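Local coordinates for protein (S)-ureidoglycine aminohydrolase (Escherichia coli, PDB 1RC6) that catalyses the manganese-dependent, stereospecific hydrolysis of (S)-ureidoglycine to (S)-ureidoglycolate and ammonia in the anaerobic use of allantoin as a nitrogen source, at residues N91-A96 / V120-E125; S152-I157 / I166-L171; H182-A187 / F247-S252. All coordinates share one frame; numbering follows the deposited sequence.

The three contacts follow one another along the chain, each closing before the next opens. Contact 1 lies in the first cupin region, in the small antiparallel sheet of strands 99-104, 91-96 and 118-121. Its centre is about 23 Å from that of contact 2 and about 24 Å from that of contact 3, and it touches neither. Contacts 2 and 3 are about 10 Å apart, centre to centre, and share the large antiparallel sheet of the second cupin: strand 166-169 is one edge, 179-186 comes next and 247-254 follows. Leu168 N probably bonds to Ile183 O there. Contact 2 thus packs the linker on an edge strand of the sheet whose strand 247-254 carries probable substrate-binding residues.

Contact 1: N91-A96 / V120-E125; sequences NITAKA and VNAQAE
Thr93 and Val120 face each other as an antiparallel hydrogen-bonded pair and send their side chains to the same face of the sheet. Thr93 holds OG1 anti to its carbonyl carbon, which turns the hydroxyl along the strand to Ala122, with OG1 3.4 Å from Ala122 CB. One pair along, Ile92 and Asn121 diverge: Ile92 packs against Leu103 and, like Asn121, reaches Leu66 of strand 60-67. Farther on, past Ala122, the side chains of Asn91 and Gln123 cross at about a right angle, their amide planes 32° apart and Asn91 CB 3.6 Å from Gln123 NE2.

The backbone holds this layout. Thr93 N donates to Val120 O at 2.8 Å, nearly along the C=O axis, and Val120 N returns a bond to Thr93 O at 3.1 Å. Beyond the strand proper, Ala122 N still reaches Asn91 O at 2.8 Å, in the carbonyl plane and on a lone pair. Asn121, with CG anti to its backbone N, bends OD1 back to accept from Gln123 N at 3.1 Å, an Asx turn, while ND2 bonds to Glu125 O and His67 O. Ser127 OG is hydrogen-bonded to both acceptors, Asn91 O and Asn121 OD1, and can share its single proton between them. One hydroxyl thus ties the pairing to the turn, and the polar bonds of the backbone and the Asn121 amide, more than apolar packing, probably hold the chain as it leaves strand 118-121.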
# COMPACT_ATOMS: atom_id res chain seq x y z
N ASN A 91 9.12 -13.80 -3.65
CA ASN A 91 10.43 -13.40 -3.14
C ASN A 91 11.11 -12.51 -4.13
O ASN A 91 11.20 -12.83 -5.31
CB ASN A 91 11.32 -14.62 -2.91
CG ASN A 91 10.98 -15.34 -1.64
OD1 ASN A 91 9.98 -16.05 -1.58
ND2 ASN A 91 11.80 -15.15 -0.61
N ILE A 92 11.61 -11.38 -3.63
CA ILE A 92 12.29 -10.42 -4.47
C ILE A 92 13.61 -10.02 -3.84
O ILE A 92 13.93 -10.38 -2.71
CB ILE A 92 11.44 -9.14 -4.66
CG1 ILE A 92 11.44 -8.32 -3.38
CG2 ILE A 92 10.01 -9.50 -5.02
CD1 ILE A 92 11.40 -6.84 -3.65
N THR A 93 14.38 -9.25 -4.59
CA THR A 93 15.67 -8.77 -4.13
C THR A 93 15.67 -7.27 -4.35
O THR A 93 15.72 -6.79 -5.48
CB THR A 93 16.81 -9.42 -4.93
OG1 THR A 93 16.81 -10.83 -4.69
CG2 THR A 93 18.16 -8.84 -4.53
N ALA A 94 15.62 -6.54 -3.26
CA ALA A 94 15.61 -5.09 -3.35
C ALA A 94 16.98 -4.54 -3.05
O ALA A 94 17.79 -5.19 -2.39
CB ALA A 94 14.61 -4.52 -2.36
N LYS A 95 17.24 -3.34 -3.56
CA LYS A 95 18.52 -2.70 -3.33
C LYS A 95 18.35 -1.20 -3.15
O LYS A 95 17.63 -0.55 -3.90
CB LYS A 95 19.47 -2.99 -4.50
CG LYS A 95 19.88 -4.45 -4.60
CD LYS A 95 20.95 -4.68 -5.66
CE LYS A 95 21.51 -6.09 -5.57
NZ LYS A 95 22.72 -6.25 -6.42
N ALA A 96 19.03 -0.67 -2.14
CA ALA A 96 19.00 0.75 -1.83
C ALA A 96 20.13 1.10 -0.86
O ALA A 96 20.56 0.26 -0.07
CB ALA A 96 17.65 1.15 -1.22
N VAL A 120 13.96 -6.73 -8.01
CA VAL A 120 13.74 -7.70 -9.05
C VAL A 120 13.22 -8.96 -8.43
O VAL A 120 13.49 -9.27 -7.27
CB VAL A 120 15.05 -8.04 -9.79
CG1 VAL A 120 14.85 -9.25 -10.70
CG2 VAL A 120 15.48 -6.87 -10.62
N ASN A 121 12.45 -9.69 -9.22
CA ASN A 121 11.91 -10.94 -8.78
C ASN A 121 13.10 -11.84 -8.50
O ASN A 121 14.05 -11.89 -9.28
CB ASN A 121 11.07 -11.55 -9.88
CG ASN A 121 10.19 -12.63 -9.37
OD1 ASN A 121 10.37 -13.11 -8.26
ND2 ASN A 121 9.24 -13.04 -10.19
N ALA A 122 13.05 -12.54 -7.37
CA ALA A 122 14.15 -13.42 -6.99
C ALA A 122 13.80 -14.88 -7.17
O ALA A 122 14.61 -15.76 -6.84
CB ALA A 122 14.54 -13.15 -5.55
N GLN A 123 12.61 -15.16 -7.69
CA GLN A 123 12.21 -16.54 -7.91
C GLN A 123 11.72 -16.79 -9.32
O GLN A 123 11.64 -15.87 -10.12
CB GLN A 123 11.16 -16.94 -6.88
CG GLN A 123 9.81 -16.28 -7.04
CD GLN A 123 8.86 -16.66 -5.91
OE1 GLN A 123 7.64 -16.63 -6.07
NE2 GLN A 123 9.43 -17.03 -4.76
N ALA A 124 11.39 -18.04 -9.62
CA ALA A 124 10.92 -18.39 -10.95
C ALA A 124 9.48 -17.96 -11.19
O ALA A 124 9.17 -17.38 -12.22
CB ALA A 124 11.04 -19.89 -11.15
N GLU A 125 8.62 -18.24 -10.22
CA GLU A 125 7.21 -17.89 -10.32
C GLU A 125 7.07 -16.40 -10.08
O GLU A 125 7.99 -15.74 -9.61
CB GLU A 125 6.39 -18.65 -9.28
CG GLU A 125 6.89 -20.05 -8.97
CD GLU A 125 8.05 -20.05 -7.99
OE1 GLU A 125 9.13 -19.52 -8.32
OE2 GLU A 125 7.88 -20.58 -6.87

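Contact 2: S152-I157 / I166-L171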
# COMPACT_ATOMS: atom_id res chain seq x y z
N SER A 152 6.20 -10.24 9.80
CA SER A 152 6.32 -11.27 10.82
C SER A 152 7.03 -10.74 12.07
O SER A 152 6.53 -10.89 13.19
CB SER A 152 7.07 -12.48 10.25
OG SER A 152 8.36 -12.12 9.77
N GLU A 153 8.19 -10.11 11.88
CA GLU A 153 8.98 -9.58 12.99
C GLU A 153 8.49 -8.25 13.56
O GLU A 153 9.20 -7.59 14.31
CB GLU A 153 10.46 -9.44 12.56
CG GLU A 153 10.64 -8.93 11.13
CD GLU A 153 12.03 -8.36 10.85
OE1 GLU A 153 12.37 -7.30 11.41
OE2 GLU A 153 12.77 -8.97 10.04
N LEU A 154 7.27 -7.85 13.23
CA LEU A 154 6.73 -6.59 13.75
C LEU A 154 5.93 -6.80 15.01
O LEU A 154 5.41 -7.88 15.24
CB LEU A 154 5.83 -5.91 12.72
CG LEU A 154 6.44 -5.13 11.57
CD1 LEU A 154 5.34 -4.52 10.73
CD2 LEU A 154 7.34 -4.05 12.11
N GLU A 155 5.83 -5.76 15.83
CA GLU A 155 5.05 -5.83 17.06
C GLU A 155 3.67 -6.34 16.68
O GLU A 155 3.34 -6.41 15.50
CB GLU A 155 4.92 -4.45 17.71
CG GLU A 155 4.10 -3.44 16.89
CD GLU A 155 4.93 -2.64 15.89
OE1 GLU A 155 5.61 -3.24 15.04
OE2 GLU A 155 4.90 -1.39 15.96
N ARG A 156 2.86 -6.68 17.67
CA ARG A 156 1.54 -7.22 17.37
C ARG A 156 0.42 -6.46 18.07
O ARG A 156 -0.51 -7.06 18.59
CB ARG A 156 1.51 -8.70 17.78
CG ARG A 156 0.36 -9.54 17.24
CD ARG A 156 0.47 -9.80 15.75
NE ARG A 156 1.85 -9.87 15.27
CZ ARG A 156 2.19 -10.15 14.02
NH1 ARG A 156 1.25 -10.38 13.11
NH2 ARG A 156 3.47 -10.16 13.66
N ILE A 157 0.50 -5.13 18.06
CA ILE A 157 -0.54 -4.32 18.70
C ILE A 157 -1.92 -4.91 18.40
O ILE A 157 -2.94 -4.36 18.80
CB ILE A 157 -0.50 -2.86 18.20
CG1 ILE A 157 0.93 -2.32 18.28
CG2 ILE A 157 -1.43 -1.99 19.02
CD1 ILE A 157 1.11 -0.91 17.71
N ILE A 166 -5.52 -6.90 15.11
CA ILE A 166 -4.09 -6.74 15.28
C ILE A 166 -3.64 -5.56 14.42
O ILE A 166 -3.85 -5.55 13.21
CB ILE A 166 -3.31 -7.99 14.79
CG1 ILE A 166 -3.65 -9.21 15.64
CG2 ILE A 166 -1.82 -7.71 14.84
CD1 ILE A 166 -2.93 -10.48 15.18
N LEU A 167 -3.03 -4.56 15.05
CA LEU A 167 -2.54 -3.42 14.30
C LEU A 167 -1.03 -3.57 14.15
O LEU A 167 -0.37 -4.03 15.08
CB LEU A 167 -2.82 -2.11 15.03
CG LEU A 167 -2.16 -0.93 14.31
CD1 LEU A 167 -2.72 -0.83 12.90
CD2 LEU A 167 -2.39 0.36 15.07
N LEU A 168 -0.51 -3.21 12.99
CA LEU A 168 0.93 -3.25 12.77
C LEU A 168 1.40 -1.88 12.31
O LEU A 168 0.75 -1.23 11.48
CB LEU A 168 1.31 -4.29 11.73
CG LEU A 168 0.83 -5.72 11.95
CD1 LEU A 168 1.64 -6.67 11.07
CD2 LEU A 168 0.99 -6.11 13.42
N ASP A 169 2.52 -1.43 12.88
CA ASP A 169 3.10 -0.15 12.49
C ASP A 169 4.43 -0.49 11.81
O ASP A 169 5.33 -1.07 12.43
CB ASP A 169 3.33 0.74 13.70
CG ASP A 169 2.05 1.10 14.41
OD1 ASP A 169 0.97 0.81 13.85
OD2 ASP A 169 2.12 1.68 15.52
N PHE A 170 4.54 -0.14 10.54
CA PHE A 170 5.72 -0.43 9.75
C PHE A 170 6.90 0.50 9.91
O PHE A 170 8.03 0.08 9.74
CB PHE A 170 5.34 -0.45 8.27
CG PHE A 170 4.79 -1.74 7.81
CD1 PHE A 170 5.62 -2.71 7.27
CD2 PHE A 170 3.43 -2.00 7.90
CE1 PHE A 170 5.10 -3.92 6.84
CE2 PHE A 170 2.90 -3.22 7.47
CZ PHE A 170 3.74 -4.18 6.93
N LEU A 171 6.63 1.75 10.24
CA LEU A 171 7.69 2.74 10.35
C LEU A 171 7.81 3.39 11.70
O LEU A 171 6.92 3.31 12.53
CB LEU A 171 7.46 3.82 9.28
CG LEU A 171 8.02 3.64 7.86
CD1 LEU A 171 8.08 2.17 7.46
CD2 LEU A 171 7.17 4.44 6.89
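Segment 152-157 belongs to the linker that leaves strand 147-150, an edge of the six-stranded sheet, and leads, partly unmodelled after Ile157, toward strand 166-169, one edge of the seven-stranded one. The linker crosses that edge strand without pairing with it; Ile157 N comes to 3.3 Å from Leu167 O, but at a poor angle for a bond. Side chains do the work.

At one end Leu154, its CG anti to the carbonyl carbon, sets CD1 over the centre of the Phe170 ring, 3.9 Å from the centroid and 8° off the normal, a CH-pi contact. The same methyl touches Leu168 CB at 4.2 Å. Tyr108 of strand 107-111 meets Phe170 edge-to-face and also packs on Leu154, so this corner reaches into the other sheet.

At the far end Arg156 bends at chi2 and chi3, laying CD against CG2 and CD1 of Ile166 and bringing Leu168 CD2 over one face of its guanidinium. The bends turn the guanidinium back to its own loop, where Arg156 NH2 makes a weak bond to Leu154 O, 3.4 Å. An alanine in place of Ile166 would lose the CG2 and CD1 methyls that meet Arg156 CD and would probably hold the arginine's aliphatic part less firmly. Next to this pair, Ile157 CB lies 4.0 Å from Leu167 CB.

Between the two ends Glu155 crosses Asp169 at about a right angle, OE2 4.2 Å from OD2. Two like charges so near may raise the proton affinity of one of them, although Lys173 makes a long, weak ion pair with Asp169. Apolar packing of a connecting segment along the edge of a β-sheet fits a two-cupin chain, in which a linker passes from one β-barrel to the next.

Contact 3: H182-A187 / F247-S252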
# COMPACT_ATOMS: atom_id res chain seq x y z
N HIS A 182 0.44 0.74 7.62
CA HIS A 182 -0.11 -0.15 8.64
C HIS A 182 -0.81 -1.33 8.00
O HIS A 182 -1.22 -1.28 6.85
CB HIS A 182 -1.13 0.59 9.52
CG HIS A 182 -0.60 1.80 10.20
ND1 HIS A 182 -0.56 3.04 9.59
CD2 HIS A 182 -0.09 1.98 11.44
CE1 HIS A 182 -0.05 3.92 10.43
NE2 HIS A 182 0.25 3.31 11.56
N ILE A 183 -0.95 -2.40 8.77
CA ILE A 183 -1.65 -3.59 8.33
C ILE A 183 -2.65 -3.92 9.42
O ILE A 183 -2.28 -3.99 10.59
CB ILE A 183 -0.71 -4.80 8.15
CG1 ILE A 183 -0.09 -4.80 6.76
CG2 ILE A 183 -1.49 -6.09 8.40
CD1 ILE A 183 0.84 -5.99 6.48
N LEU A 184 -3.91 -4.09 9.06
CA LEU A 184 -4.96 -4.44 10.02
C LEU A 184 -5.42 -5.86 9.71
O LEU A 184 -5.64 -6.21 8.54
CB LEU A 184 -6.14 -3.48 9.92
CG LEU A 184 -6.23 -2.42 11.03
CD1 LEU A 184 -7.34 -1.43 10.73
CD2 LEU A 184 -6.48 -3.12 12.35
N SER A 185 -5.56 -6.69 10.74
CA SER A 185 -5.98 -8.07 10.55
C SER A 185 -7.19 -8.37 11.43
O SER A 185 -7.30 -7.86 12.54
CB SER A 185 -4.83 -9.02 10.89
OG SER A 185 -4.99 -10.29 10.27
N PHE A 186 -8.11 -9.19 10.91
CA PHE A 186 -9.32 -9.58 11.64
C PHE A 186 -9.54 -11.08 11.53
O PHE A 186 -9.88 -11.59 10.45
CB PHE A 186 -10.57 -8.89 11.09
CG PHE A 186 -10.60 -7.42 11.31
CD1 PHE A 186 -9.79 -6.57 10.56
CD2 PHE A 186 -11.46 -6.86 12.25
CE1 PHE A 186 -9.84 -5.17 10.74
CE2 PHE A 186 -11.52 -5.48 12.44
CZ PHE A 186 -10.71 -4.63 11.69
N ALA A 187 -9.36 -11.79 12.64
CA ALA A 187 -9.56 -13.23 12.66
C ALA A 187 -11.03 -13.49 12.38
O ALA A 187 -11.88 -12.64 12.65
CB ALA A 187 -9.16 -13.80 14.01
N PHE A 247 -9.35 -11.56 7.54
CA PHE A 247 -9.49 -10.29 6.82
C PHE A 247 -8.38 -9.28 7.16
O PHE A 247 -8.41 -8.66 8.22
CB PHE A 247 -10.87 -9.70 7.13
CG PHE A 247 -11.17 -8.42 6.40
CD1 PHE A 247 -11.05 -8.35 5.01
CD2 PHE A 247 -11.60 -7.29 7.09
CE1 PHE A 247 -11.36 -7.16 4.31
CE2 PHE A 247 -11.91 -6.10 6.41
CZ PHE A 247 -11.79 -6.03 5.02
N SER A 248 -7.40 -9.13 6.28
CA SER A 248 -6.31 -8.18 6.53
C SER A 248 -5.96 -7.31 5.34
O SER A 248 -5.95 -7.77 4.19
CB SER A 248 -5.05 -8.92 6.99
OG SER A 248 -4.42 -9.56 5.90
N TYR A 249 -5.66 -6.04 5.61
CA TYR A 249 -5.28 -5.11 4.56
C TYR A 249 -4.18 -4.15 5.00
O TYR A 249 -4.07 -3.81 6.18
CB TYR A 249 -6.49 -4.32 4.07
CG TYR A 249 -7.13 -3.42 5.09
CD1 TYR A 249 -8.14 -3.89 5.93
CD2 TYR A 249 -6.75 -2.08 5.19
CE1 TYR A 249 -8.78 -3.02 6.85
CE2 TYR A 249 -7.38 -1.21 6.10
CZ TYR A 249 -8.39 -1.69 6.92
OH TYR A 249 -8.99 -0.83 7.79
N ILE A 250 -3.37 -3.72 4.04
CA ILE A 250 -2.28 -2.80 4.31
C ILE A 250 -2.73 -1.42 3.85
O ILE A 250 -3.47 -1.31 2.88
CB ILE A 250 -1.02 -3.22 3.54
CG1 ILE A 250 0.14 -2.29 3.90
CG2 ILE A 250 -1.30 -3.24 2.03
CD1 ILE A 250 1.48 -2.80 3.42
N TYR A 251 -2.30 -0.38 4.55
CA TYR A 251 -2.71 0.96 4.17
C TYR A 251 -1.77 2.06 4.64
O TYR A 251 -1.19 1.98 5.72
CB TYR A 251 -4.12 1.25 4.69
CG TYR A 251 -4.21 1.51 6.17
CD1 TYR A 251 -4.36 0.46 7.09
CD2 TYR A 251 -4.16 2.82 6.67
CE1 TYR A 251 -4.46 0.71 8.46
CE2 TYR A 251 -4.26 3.08 8.05
CZ TYR A 251 -4.41 2.02 8.93
OH TYR A 251 -4.49 2.28 10.28
N SER A 252 -1.67 3.09 3.82
CA SER A 252 -0.83 4.24 4.09
C SER A 252 -1.54 5.29 4.92
O SER A 252 -2.75 5.23 5.11
CB SER A 252 -0.35 4.84 2.78
OG SER A 252 -1.43 5.09 1.91
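Tyr251 carries CG in the crowded position between its backbone N and carbonyl carbon (chi1 75°), which leans the ring toward the neighbouring strand, against His182. His182 CG is anti to its carbonyl carbon (chi1 -57°), and His182 CB lies over the face of the Tyr251 ring, 3.9 Å from its centroid in a CH-pi contact. The imidazole continues past the phenol: the two planes are near parallel but slid apart, centroids 5.2 Å away, and barely overlap. Tyr249 takes the same crowded first torsion (chi1 64°). Its ring runs alongside Leu184, with Leu184 CB over one face of the Tyr249 ring, toward the rim, and Leu184 CD1 4.0 Å from Tyr249 CZ. Phe186 and Phe247 also point the same way, their rings oblique to each other, and Phe186 CD1 is 4.0 Å from Phe247 CD2.

On the other face Ile183 CG1 meets Ile250 CB at 3.7 Å, close to Leu207 and Phe170. Ser185 and Ser248 lie farther along this face, the latter hydrogen-bonded through OG to Ser208 OG.

The backbone pairs are antiparallel. His182 N donates to Tyr251 O at 2.8 Å and Tyr251 N donates back to His182 O at 2.7 Å; Leu184 N donates to Tyr249 O at 2.9 Å, while Phe186 N makes a weak bond to Phe247 O. Tyr194 of strand 193-198 packs on Leu184 and Phe186, and His202 meets Tyr251 edge-to-face. Tyr249 and nearby Lys253 probably bind substrate, and His202 probably manganese, so this is consistent with a cupin β-barrel whose inner wall lines the metal and substrate site.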